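Hypothetical protein (Enterococcus faecalis, PDB 2OX7) is of unknown function but belongs to the YopX protein family and is rich in antiparallel beta-sheet. Local coordinates at residues V66-T71 and N136-P141. Sequence-based numbering, arbitrary orientation.
Sequences VIMQST and NIHENP
Where the turn that follows strand 131-136 meets strand 65-71, the imidazole of His-138 ties that turn to the sheet containing strands 7-11 and 65-71: the side chains of Val-66 and Met-68 meet the His-138 ring. These two alternate with Ile-67, which faces the other side of the strand, toward strand 31-41. Met-68, a selenomethionine, arrives from the direction opposite to His-138, and Met-68 SE lies in the ring plane at the edge, 3.6 Å from His-138 CD2 and 87° off the ring normal, a Met-aromatic contact. The chain bends at its last torsion (chi3 -91°), which folds Met-68 CE back to 3.5 Å from His-138 CD2. A long, flexible methionine side chain can span the separation of the backbones; Val-66 CA and His-138 CA, for instance, are 9.3 Å apart. Val-66, shorter, sends CG1 obliquely to within 3.7 Å of His-138 NE2. Ile-137 CG1 sits over the middle of one face, 3.9 Å above the ring plane, and the ring also stacks with Trp-10 of strand 7-11, the neighbour of strand 65-71 in its sheet. The histidine is carried by an Asx turn. Asn-136 OD1 accepts from His-138 N, 3.0 Å away, and from Glu-139 N, 2.9 Å away; the second bond is almost straight (176°), although its donor stands above the carbonyl plane. Asparagine fits here because its short amide can accept from the turn while donating: Asn-136 ND2 gives a bond to Glu-139 OE2 (2.9 Å) on the anti lone pair, which restrains rotation of the amide.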
ATOM      1  N   VAL A  66     -15.004 -11.597  20.928  1.00 36.69           N
ATOM      2  CA  VAL A  66     -14.512 -11.164  19.618  1.00 35.14           C
ATOM      3  C   VAL A  66     -13.159 -10.510  19.878  1.00 32.82           C
ATOM      4  O   VAL A  66     -13.101  -9.510  20.597  1.00 33.41           O
ATOM      5  CB  VAL A  66     -15.484 -10.148  18.976  1.00 35.33           C
ATOM      6  CG1 VAL A  66     -14.897  -9.552  17.697  1.00 35.41           C
ATOM      7  CG2 VAL A  66     -16.857 -10.801  18.702  1.00 36.98           C
ATOM      8  N   ILE A  67     -12.085 -11.066  19.316  1.00 30.97           N
ATOM      9  CA  ILE A  67     -10.726 -10.552  19.578  1.00 29.74           C
ATOM     10  C   ILE A  67     -10.340  -9.477  18.552  1.00 28.26           C
ATOM     11  O   ILE A  67     -10.722  -9.575  17.362  1.00 28.16           O
ATOM     12  CB  ILE A  67      -9.671 -11.676  19.556  1.00 30.32           C
ATOM     13  CG1 ILE A  67      -9.997 -12.735  20.606  1.00 33.67           C
ATOM     14  CG2 ILE A  67      -8.258 -11.138  19.846  1.00 31.96           C
ATOM     15  CD1 ILE A  67      -9.713 -12.303  22.052  1.00 37.59           C
HETATM   16  N   MSE A  68      -9.594  -8.468  19.033  1.00 26.64           N
HETATM   17  CA  MSE A  68      -9.082  -7.378  18.187  1.00 25.83           C
HETATM   18  C   MSE A  68      -7.662  -7.129  18.619  1.00 23.68           C
HETATM   19  O   MSE A  68      -7.374  -7.116  19.826  1.00 24.28           O
HETATM   20  CB  MSE A  68      -9.916  -6.105  18.357  1.00 24.03           C
HETATM   21  CG  MSE A  68     -11.319  -6.203  17.766  1.00 25.53           C
HETATM   22 SE   MSE A  68     -12.509  -4.904  18.658  1.00 35.22          SE
HETATM   23  CE  MSE A  68     -13.187  -6.091  20.102  1.00 28.50           C
ATOM     24  N   GLN A  69      -6.764  -6.907  17.650  1.00 21.79           N
ATOM     25  CA  GLN A  69      -5.365  -6.740  17.980  1.00 21.10           C
ATOM     26  C   GLN A  69      -4.971  -5.280  17.838  1.00 20.89           C
ATOM     27  O   GLN A  69      -5.518  -4.560  17.000  1.00 20.17           O
ATOM     28  CB  GLN A  69      -4.498  -7.602  17.041  1.00 22.38           C
ATOM     29  CG  GLN A  69      -3.021  -7.531  17.393  1.00 22.86           C
ATOM     30  CD  GLN A  69      -2.163  -8.566  16.636  1.00 23.64           C
ATOM     31  OE1 GLN A  69      -2.686  -9.407  15.897  1.00 23.02           O
ATOM     32  NE2 GLN A  69      -0.853  -8.523  16.875  1.00 21.72           N
ATOM     33  N   SER A  70      -4.021  -4.861  18.651  1.00 19.68           N
ATOM     34  CA  SER A  70      -3.418  -3.529  18.453  1.00 20.49           C
ATOM     35  C   SER A  70      -2.652  -3.438  17.137  1.00 19.73           C
ATOM     36  O   SER A  70      -1.847  -4.352  16.782  1.00 19.97           O
ATOM     37  CB  SER A  70      -2.497  -3.188  19.593  1.00 20.93           C
ATOM     38  OG  SER A  70      -1.774  -1.979  19.338  1.00 24.21           O
ATOM     39  N   THR A  71      -2.828  -2.312  16.452  1.00 18.92           N
ATOM     40  CA  THR A  71      -2.062  -2.050  15.203  1.00 19.48           C
ATOM     41  C   THR A  71      -0.633  -1.635  15.480  1.00 19.75           C
ATOM     42  O   THR A  71       0.190  -1.572  14.536  1.00 20.54           O
ATOM     43  CB  THR A  71      -2.657  -0.897  14.392  1.00 17.50           C
ATOM     44  OG1 THR A  71      -2.549   0.303  15.157  1.00 18.98           O
ATOM     45  CG2 THR A  71      -4.146  -1.152  14.023  1.00 17.19           C
ATOM     46  N   ASN A 136     -15.599   2.506  18.950  1.00 22.47           N
ATOM     47  CA  ASN A 136     -15.362   1.314  18.177  1.00 22.38           C
ATOM     48  C   ASN A 136     -16.699   0.721  17.783  1.00 23.41           C
ATOM     49  O   ASN A 136     -17.758   1.121  18.305  1.00 24.90           O
ATOM     50  CB  ASN A 136     -14.470   0.338  18.923  1.00 22.23           C
ATOM     51  CG  ASN A 136     -15.123  -0.216  20.208  1.00 23.94           C
ATOM     52  OD1 ASN A 136     -15.989  -1.065  20.145  1.00 28.16           O
ATOM     53  ND2 ASN A 136     -14.667   0.261  21.370  1.00 26.65           N
ATOM     54  N   ILE A 137     -16.635  -0.208  16.848  1.00 24.56           N
ATOM     55  CA  ILE A 137     -17.814  -0.762  16.204  1.00 26.77           C
ATOM     56  C   ILE A 137     -18.668  -1.601  17.155  1.00 28.25           C
ATOM     57  O   ILE A 137     -19.849  -1.820  16.887  1.00 29.00           O
ATOM     58  CB  ILE A 137     -17.419  -1.592  14.924  1.00 26.45           C
ATOM     59  CG1 ILE A 137     -16.523  -2.758  15.307  1.00 26.01           C
ATOM     60  CG2 ILE A 137     -16.763  -0.667  13.906  1.00 27.33           C
ATOM     61  CD1 ILE A 137     -16.272  -3.802  14.190  1.00 29.03           C
ATOM     62  N   HIS A 138     -18.095  -2.051  18.270  1.00 29.25           N
ATOM     63  CA  HIS A 138     -18.833  -2.934  19.181  1.00 31.53           C
ATOM     64  C   HIS A 138     -19.545  -2.154  20.268  1.00 32.61           C
ATOM     65  O   HIS A 138     -20.762  -2.373  20.520  1.00 32.93           O
ATOM     66  CB  HIS A 138     -17.875  -3.971  19.779  1.00 31.06           C
ATOM     67  CG  HIS A 138     -17.316  -4.892  18.762  1.00 34.07           C
ATOM     68  ND1 HIS A 138     -18.121  -5.676  17.956  1.00 37.74           N
ATOM     69  CD2 HIS A 138     -16.046  -5.138  18.382  1.00 34.92           C
ATOM     70  CE1 HIS A 138     -17.360  -6.373  17.133  1.00 37.16           C
ATOM     71  NE2 HIS A 138     -16.099  -6.063  17.371  1.00 39.01           N
ATOM     72  N   GLU A 139     -18.807  -1.254  20.919  1.00 32.62           N
ATOM     73  CA  GLU A 139     -19.349  -0.426  21.981  1.00 34.74           C
ATOM     74  C   GLU A 139     -20.217   0.672  21.442  1.00 35.63           C
ATOM     75  O   GLU A 139     -21.064   1.197  22.164  1.00 36.76           O
ATOM     76  CB  GLU A 139     -18.246   0.196  22.840  1.00 34.77           C
ATOM     77  CG  GLU A 139     -17.518  -0.793  23.699  1.00 36.20           C
ATOM     78  CD  GLU A 139     -16.541  -0.148  24.628  1.00 40.43           C
ATOM     79  OE1 GLU A 139     -16.862  -0.035  25.829  1.00 41.89           O
ATOM     80  OE2 GLU A 139     -15.448   0.233  24.176  1.00 40.71           O
ATOM     81  N   ASN A 140     -19.995   1.026  20.175  1.00 35.57           N
ATOM     82  CA  ASN A 140     -20.643   2.166  19.536  1.00 36.82           C
ATOM     83  C   ASN A 140     -21.173   1.793  18.149  1.00 38.30           C
ATOM     84  O   ASN A 140     -20.807   2.428  17.155  1.00 37.94           O
ATOM     85  CB  ASN A 140     -19.650   3.327  19.450  1.00 35.51           C
ATOM     86  CG  ASN A 140     -19.012   3.617  20.779  1.00 35.98           C
ATOM     87  OD1 ASN A 140     -19.706   4.018  21.724  1.00 38.83           O
ATOM     88  ND2 ASN A 140     -17.711   3.357  20.898  1.00 23.14           N
ATOM     89  N   PRO A 141     -22.049   0.772  18.093  1.00 40.83           N
ATOM     90  CA  PRO A 141     -22.464   0.068  16.869  1.00 42.66           C
ATOM     91  C   PRO A 141     -23.305   0.894  15.894  1.00 44.60           C
ATOM     92  O   PRO A 141     -23.461   0.497  14.739  1.00 45.21           O
ATOM     93  CB  PRO A 141     -23.270  -1.122  17.405  1.00 42.49           C
ATOM     94  CG  PRO A 141     -23.819  -0.648  18.710  1.00 42.02           C
ATOM     95  CD  PRO A 141     -22.739   0.240  19.289  1.00 41.22           C
TER